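Local coordinates for protein ribonucleoside-diphosphate reductase subunit beta (PDB 2RCC) that probably serves as the iron-binding small subunit of a class I ribonucleotide reductase, which makes deoxyribonucleotides from ribonucleotides for DNA synthesis, at residues A[181-186]-A[222-227]; A[186-191]-A[283-288]. All blocks are in the same frame, centred on the assembly; numbering follows the deposited sequence.

Contact 1 of 2, residues A[181-186]-A[222-227]; sequences YDVILE and LHVYLF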
loop_
_atom_site.group_PDB
_atom_site.type_symbol
_atom_site.label_atom_id
_atom_site.label_comp_id
_atom_site.label_asym_id
_atom_site.label_seq_id
_atom_site.Cartn_x
_atom_site.Cartn_y
_atom_site.Cartn_z
ATOM N N TYR A 181 10.207 -5.975 -16.729
ATOM C CA TYR A 181 9.661 -4.682 -17.142
ATOM C C TYR A 181 9.547 -3.748 -15.934
ATOM O O TYR A 181 9.826 -2.565 -16.075
ATOM C CB TYR A 181 8.313 -4.792 -17.847
ATOM C CG TYR A 181 8.309 -5.669 -19.062
ATOM C CD1 TYR A 181 9.242 -5.516 -20.084
ATOM C CD2 TYR A 181 7.357 -6.643 -19.201
ATOM C CE1 TYR A 181 9.222 -6.344 -21.207
ATOM C CE2 TYR A 181 7.324 -7.452 -20.295
ATOM C CZ TYR A 181 8.256 -7.319 -21.289
ATOM O OH TYR A 181 8.169 -8.176 -22.368
ATOM N N ASP A 182 9.157 -4.272 -14.768
ATOM C CA ASP A 182 9.106 -3.466 -13.503
ATOM C C ASP A 182 10.481 -2.851 -13.118
ATOM O O ASP A 182 10.563 -1.700 -12.657
ATOM C CB ASP A 182 8.618 -4.277 -12.294
ATOM C CG ASP A 182 7.160 -4.746 -12.371
ATOM O OD1 ASP A 182 6.344 -4.187 -13.130
ATOM O OD2 ASP A 182 6.821 -5.716 -11.620
ATOM N N VAL A 183 11.537 -3.643 -13.237
ATOM C CA VAL A 183 12.916 -3.193 -12.998
ATOM C C VAL A 183 13.254 -2.041 -13.972
ATOM O O VAL A 183 13.802 -1.040 -13.565
ATOM C CB VAL A 183 13.938 -4.377 -13.101
ATOM C CG1 VAL A 183 15.386 -3.880 -13.249
ATOM C CG2 VAL A 183 13.797 -5.328 -11.892
ATOM N N ILE A 184 12.932 -2.209 -15.255
ATOM C CA ILE A 184 13.132 -1.154 -16.257
ATOM C C ILE A 184 12.361 0.114 -15.951
ATOM O O ILE A 184 12.954 1.195 -15.982
ATOM C CB ILE A 184 12.759 -1.643 -17.697
ATOM C CG1 ILE A 184 13.813 -2.644 -18.192
ATOM C CG2 ILE A 184 12.641 -0.468 -18.633
ATOM C CD1 ILE A 184 13.321 -3.615 -19.252
ATOM N N LEU A 185 11.069 0.002 -15.593
ATOM C CA LEU A 185 10.251 1.172 -15.341
ATOM C C LEU A 185 10.703 1.987 -14.137
ATOM O O LEU A 185 10.576 3.196 -14.161
ATOM C CB LEU A 185 8.755 0.838 -15.125
ATOM C CG LEU A 185 7.893 0.368 -16.296
ATOM C CD1 LEU A 185 6.427 0.367 -15.859
ATOM C CD2 LEU A 185 8.049 1.228 -17.492
ATOM N N GLU A 186 11.213 1.317 -13.112
ATOM C CA GLU A 186 11.730 1.966 -11.864
ATOM C C GLU A 186 13.226 2.190 -11.862
ATOM O O GLU A 186 13.730 3.002 -11.103
ATOM C CB GLU A 186 11.489 1.027 -10.700
ATOM C CG GLU A 186 10.051 0.632 -10.501
ATOM C CD GLU A 186 9.314 1.315 -9.360
ATOM O OE1 GLU A 186 9.772 2.338 -8.817
ATOM O OE2 GLU A 186 8.244 0.759 -8.990
ATOM N N LEU A 222 14.962 1.000 -3.752
ATOM C CA LEU A 222 14.470 -0.092 -2.922
ATOM C C LEU A 222 13.443 -0.951 -3.690
ATOM O O LEU A 222 13.370 -2.164 -3.498
ATOM C CB LEU A 222 13.941 0.430 -1.592
ATOM C CG LEU A 222 14.967 1.057 -0.640
ATOM C CD1 LEU A 222 14.280 1.594 0.647
ATOM C CD2 LEU A 222 16.021 0.051 -0.260
ATOM N N HIS A 223 12.678 -0.322 -4.571
ATOM C CA HIS A 223 11.714 -1.040 -5.408
ATOM C C HIS A 223 12.493 -1.972 -6.330
ATOM O O HIS A 223 12.142 -3.164 -6.435
ATOM C CB HIS A 223 10.844 -0.091 -6.230
ATOM C CG HIS A 223 9.990 0.861 -5.431
ATOM N ND1 HIS A 223 9.067 1.693 -6.020
ATOM C CD2 HIS A 223 9.910 1.108 -4.104
ATOM C CE1 HIS A 223 8.481 2.442 -5.104
ATOM N NE2 HIS A 223 8.975 2.105 -3.926
ATOM N N VAL A 224 13.562 -1.466 -6.971
ATOM C CA VAL A 224 14.419 -2.307 -7.835
ATOM C C VAL A 224 15.043 -3.459 -7.040
ATOM O O VAL A 224 15.119 -4.557 -7.524
ATOM C CB VAL A 224 15.561 -1.495 -8.521
ATOM C CG1 VAL A 224 16.511 -2.422 -9.263
ATOM C CG2 VAL A 224 14.978 -0.446 -9.474
ATOM N N TYR A 225 15.492 -3.194 -5.808
ATOM C CA TYR A 225 16.028 -4.225 -4.940
ATOM C C TYR A 225 14.961 -5.330 -4.724
ATOM O O TYR A 225 15.275 -6.511 -4.866
ATOM C CB TYR A 225 16.507 -3.607 -3.617
ATOM C CG TYR A 225 16.917 -4.566 -2.543
ATOM C CD1 TYR A 225 18.197 -5.126 -2.507
ATOM C CD2 TYR A 225 16.032 -4.901 -1.526
ATOM C CE1 TYR A 225 18.555 -6.009 -1.508
ATOM C CE2 TYR A 225 16.381 -5.779 -0.556
ATOM C CZ TYR A 225 17.631 -6.322 -0.540
ATOM O OH TYR A 225 17.915 -7.168 0.494
ATOM N N LEU A 226 13.718 -4.942 -4.458
ATOM C CA LEU A 226 12.630 -5.903 -4.284
ATOM C C LEU A 226 12.426 -6.743 -5.558
ATOM O O LEU A 226 12.383 -7.987 -5.514
ATOM C CB LEU A 226 11.326 -5.195 -3.936
ATOM C CG LEU A 226 10.065 -6.067 -3.785
ATOM C CD1 LEU A 226 10.258 -7.162 -2.769
ATOM C CD2 LEU A 226 8.868 -5.198 -3.484
ATOM N N PHE A 227 12.262 -6.058 -6.676
ATOM C CA PHE A 227 12.032 -6.775 -7.943
ATOM C C PHE A 227 13.186 -7.686 -8.375
ATOM O O PHE A 227 12.952 -8.776 -8.893
ATOM C CB PHE A 227 11.685 -5.796 -9.065
ATOM C CG PHE A 227 10.421 -4.990 -8.827
ATOM C CD1 PHE A 227 9.227 -5.623 -8.512
ATOM C CD2 PHE A 227 10.415 -3.589 -9.033
ATOM C CE1 PHE A 227 8.061 -4.876 -8.332
ATOM C CE2 PHE A 227 9.262 -2.852 -8.850
ATOM C CZ PHE A 227 8.094 -3.487 -8.493
#
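Asp182, Glu186, His223 and Phe227 all carry CG anti to their own carbonyl carbon, beside the backbone N (chi1 -57° to -66°). Glu186 then bends at chi2 (-104°), which swings its carboxylate to the His223 ring. The segments belong to helices 172-187 and 207-237 of the ferritin-like helical bundle. The two segments run antiparallel, their axes 9.3 Å apart at closest approach. Glu186 and His223 are two of the probable ligands of the second iron, with Glu119 and Glu220. Here ND1 of His223 donates to OE1 of Glu186 at 3.0 Å. The bond is bent, and it meets OE1 from above the carboxylate plane. A weak second bond joins the same ND1 to OE2. The carboxylate and imidazole planes stand almost perpendicular. NE2 of His223 bonds Gln118, so both ring nitrogens are held and the ring rotation is probably fixed. OE2 of Glu186 also lies close to the carboxylate of Glu119, a likely repulsion that an imidazolium, probable with acceptors at both nitrogens, would ease.

One helical turn along, Phe227 lies across Asp182. CB of Asp182 sits over the ring centre, 3.7 Å from the Phe227 centroid, in a CH-pi contact. Asp182 OD1 is bound by Tyr163. At the ring edge, near its plane, OE2 of Glu186 approaches CE2. An alanine in place of Phe227 would probably loosen the packing on Asp182 and leave the Glu186 carboxylate less well positioned. Val183 pads the root of the same side chain, its CG2 3.6 Å from CB of Phe227.

Contact 2 of 2, residues A[186-191]-A[283-288]; sequences EGLNFY and TYISFI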
loop_
_atom_site.group_PDB
_atom_site.type_symbol
_atom_site.label_atom_id
_atom_site.label_comp_id
_atom_site.label_asym_id
_atom_site.label_seq_id
_atom_site.Cartn_x
_atom_site.Cartn_y
_atom_site.Cartn_z
ATOM N N GLU A 186 11.213 1.317 -13.112
ATOM C CA GLU A 186 11.730 1.966 -11.864
ATOM C C GLU A 186 13.226 2.190 -11.862
ATOM O O GLU A 186 13.730 3.002 -11.103
ATOM C CB GLU A 186 11.489 1.027 -10.700
ATOM C CG GLU A 186 10.051 0.632 -10.501
ATOM C CD GLU A 186 9.314 1.315 -9.360
ATOM O OE1 GLU A 186 9.772 2.338 -8.817
ATOM O OE2 GLU A 186 8.244 0.759 -8.990
ATOM N N GLY A 187 13.957 1.418 -12.667
ATOM C CA GLY A 187 15.411 1.459 -12.645
ATOM C C GLY A 187 16.119 2.035 -13.841
ATOM O O GLY A 187 17.338 2.109 -13.829
ATOM N N LEU A 188 15.384 2.487 -14.843
ATOM C CA LEU A 188 16.012 3.004 -16.076
ATOM C C LEU A 188 15.187 4.096 -16.762
ATOM O O LEU A 188 15.754 5.145 -17.073
ATOM C CB LEU A 188 16.310 1.843 -17.026
ATOM C CG LEU A 188 16.993 2.105 -18.392
ATOM C CD1 LEU A 188 18.303 2.814 -18.268
ATOM C CD2 LEU A 188 17.229 0.763 -19.091
ATOM N N ASN A 189 13.884 3.867 -16.985
ATOM C CA ASN A 189 12.985 4.868 -17.590
ATOM C C ASN A 189 13.015 6.172 -16.855
ATOM O O ASN A 189 12.989 6.181 -15.649
ATOM C CB ASN A 189 11.527 4.388 -17.656
ATOM C CG ASN A 189 11.331 3.340 -18.706
ATOM O OD1 ASN A 189 12.309 2.791 -19.213
ATOM N ND2 ASN A 189 10.093 3.055 -19.047
ATOM N N PHE A 190 13.119 7.257 -17.611
ATOM C CA PHE A 190 13.228 8.620 -17.093
ATOM C C PHE A 190 14.473 8.938 -16.271
ATOM O O PHE A 190 14.575 10.045 -15.808
ATOM C CB PHE A 190 11.944 9.073 -16.365
ATOM C CG PHE A 190 10.732 8.963 -17.212
ATOM C CD1 PHE A 190 10.638 9.684 -18.396
ATOM C CD2 PHE A 190 9.687 8.117 -16.854
ATOM C CE1 PHE A 190 9.536 9.551 -19.219
ATOM C CE2 PHE A 190 8.586 7.993 -17.658
ATOM C CZ PHE A 190 8.500 8.699 -18.843
ATOM N N TYR A 191 15.464 8.054 -16.206
ATOM C CA TYR A 191 16.707 8.391 -15.519
ATOM C C TYR A 191 17.422 9.552 -16.202
ATOM O O TYR A 191 18.093 10.273 -15.496
ATOM C CB TYR A 191 17.608 7.164 -15.281
ATOM C CG TYR A 191 17.177 6.388 -14.024
ATOM C CD1 TYR A 191 15.837 6.048 -13.796
ATOM C CD2 TYR A 191 18.113 5.988 -13.068
ATOM C CE1 TYR A 191 15.442 5.338 -12.631
ATOM C CE2 TYR A 191 17.720 5.289 -11.903
ATOM C CZ TYR A 191 16.392 4.962 -11.696
ATOM O OH TYR A 191 16.010 4.256 -10.545
ATOM N N THR A 283 25.980 7.233 -22.770
ATOM C CA THR A 283 26.869 6.288 -22.093
ATOM C C THR A 283 26.342 5.997 -20.687
ATOM O O THR A 283 26.396 4.864 -20.252
ATOM C CB THR A 283 28.297 6.785 -22.020
ATOM O OG1 THR A 283 28.728 7.150 -23.330
ATOM C CG2 THR A 283 29.266 5.718 -21.442
ATOM N N TYR A 284 25.855 7.015 -19.998
ATOM C CA TYR A 284 25.247 6.863 -18.667
ATOM C C TYR A 284 24.010 5.951 -18.709
ATOM O O TYR A 284 23.849 5.086 -17.846
ATOM C CB TYR A 284 24.940 8.247 -18.045
ATOM C CG TYR A 284 24.108 8.211 -16.782
ATOM C CD1 TYR A 284 24.606 7.649 -15.607
ATOM C CD2 TYR A 284 22.820 8.752 -16.755
ATOM C CE1 TYR A 284 23.819 7.608 -14.439
ATOM C CE2 TYR A 284 22.054 8.726 -15.617
ATOM C CZ TYR A 284 22.555 8.168 -14.461
ATOM O OH TYR A 284 21.749 8.157 -13.350
ATOM N N ILE A 285 23.161 6.112 -19.721
ATOM C CA ILE A 285 21.998 5.208 -19.892
ATOM C C ILE A 285 22.473 3.740 -20.119
ATOM O O ILE A 285 21.890 2.815 -19.553
ATOM C CB ILE A 285 21.084 5.667 -21.053
ATOM C CG1 ILE A 285 20.458 7.031 -20.718
ATOM C CG2 ILE A 285 19.965 4.608 -21.374
ATOM C CD1 ILE A 285 19.942 7.786 -21.950
ATOM N N SER A 286 23.527 3.532 -20.901
ATOM C CA SER A 286 24.100 2.172 -21.112
ATOM C C SER A 286 24.626 1.572 -19.813
ATOM O O SER A 286 24.409 0.377 -19.512
ATOM C CB SER A 286 25.232 2.170 -22.142
ATOM O OG SER A 286 24.744 2.514 -23.420
ATOM N N PHE A 287 25.343 2.405 -19.069
ATOM C CA PHE A 287 25.855 2.059 -17.740
ATOM C C PHE A 287 24.714 1.616 -16.792
ATOM O O PHE A 287 24.861 0.631 -16.052
ATOM C CB PHE A 287 26.593 3.281 -17.178
ATOM C CG PHE A 287 27.153 3.090 -15.808
ATOM C CD1 PHE A 287 28.379 2.463 -15.637
ATOM C CD2 PHE A 287 26.481 3.565 -14.688
ATOM C CE1 PHE A 287 28.922 2.305 -14.378
ATOM C CE2 PHE A 287 27.027 3.402 -13.417
ATOM C CZ PHE A 287 28.256 2.773 -13.275
ATOM N N ILE A 288 23.587 2.331 -16.795
ATOM C CA ILE A 288 22.425 1.938 -15.966
ATOM C C ILE A 288 21.871 0.603 -16.431
ATOM O O ILE A 288 21.566 -0.246 -15.585
ATOM C CB ILE A 288 21.268 2.984 -15.952
ATOM C CG1 ILE A 288 21.733 4.345 -15.406
ATOM C CG2 ILE A 288 20.104 2.495 -15.099
ATOM C CD1 ILE A 288 22.497 4.256 -14.120
HETATM O O HOH W 1 19.603 9.720 -13.296
#
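Apolar packing carries most of this contact. Leu188 is the first residue to leave helical angles after helix 172-187. Its CG is anti to the backbone N (chi1 -179°), and this brings the end of the side chain nearer to helix 278-295. CD1 of Leu188 does the touching, 3.7 Å from CG2 of Ile288 and 4.0 Å from CG2 of Ile285. The Leu188 and Ile288 side chains lie alongside, pointing opposite ways. Ala257 and Ala258 of helix 244-268 pack on Leu188 and Ile285, respectively. CG2 of Ile288 also presses on the carbonyl of Gly187, with a short 3.1 Å to its O. That oxygen accepts a hydrogen bond from Arg292, further along helix 278-295.

No direct hydrogen bond joins the two segments. A water does so instead. The water donates to the backbone O of Tyr191 at 2.7 Å and bonds OH of Tyr284 at the same distance. The Tyr284 hydroxyl also comes to the edge of the Tyr191 ring, 4.2 Å from CD2.

Other polar bonds lie within segment 186-191. The hydroxyl of Tyr191 donates to a lone pair of the Glu186 carbonyl O, in the carbonyl plane, at 2.7 Å. This pins the tyrosine tip to the end of the preceding helix. Tyr191 N bonds Leu188 O and closes the turn. As packing, the Gly187 carbonyl O sits over the centre of the Tyr191 ring, 3.6 Å above its plane.

Segment 186-191 holds a type II beta turn, Leu188 to Tyr191, with Phe190 at the N-cap position of helix 191-202. It joins helices 172-187 and 191-202 of the reductase small-subunit bundle and packs against helix 278-295.

In the fold
Glu186 is the residue common to both contacts. Its carboxylate works in contact 1, at the probable second iron site, while its backbone carbonyl O, in contact 2, receives the Tyr191 hydroxyl. The two centres are 12 Å apart. Helix 172-187 meets helix 207-237 at this probable site and, where it ends, packs against helix 278-295. The contacts also touch directly: Ile184 O and Asn189 N lie 3.0 Å apart, a probable hydrogen bond, and CG2 of Val224 packs on CA of Gly187. Contact 2 stays near the probable iron ligands. The Tyr191 side chain is about 3 Å from that of Glu220 and about 8 Å from that of His223, nearest atoms.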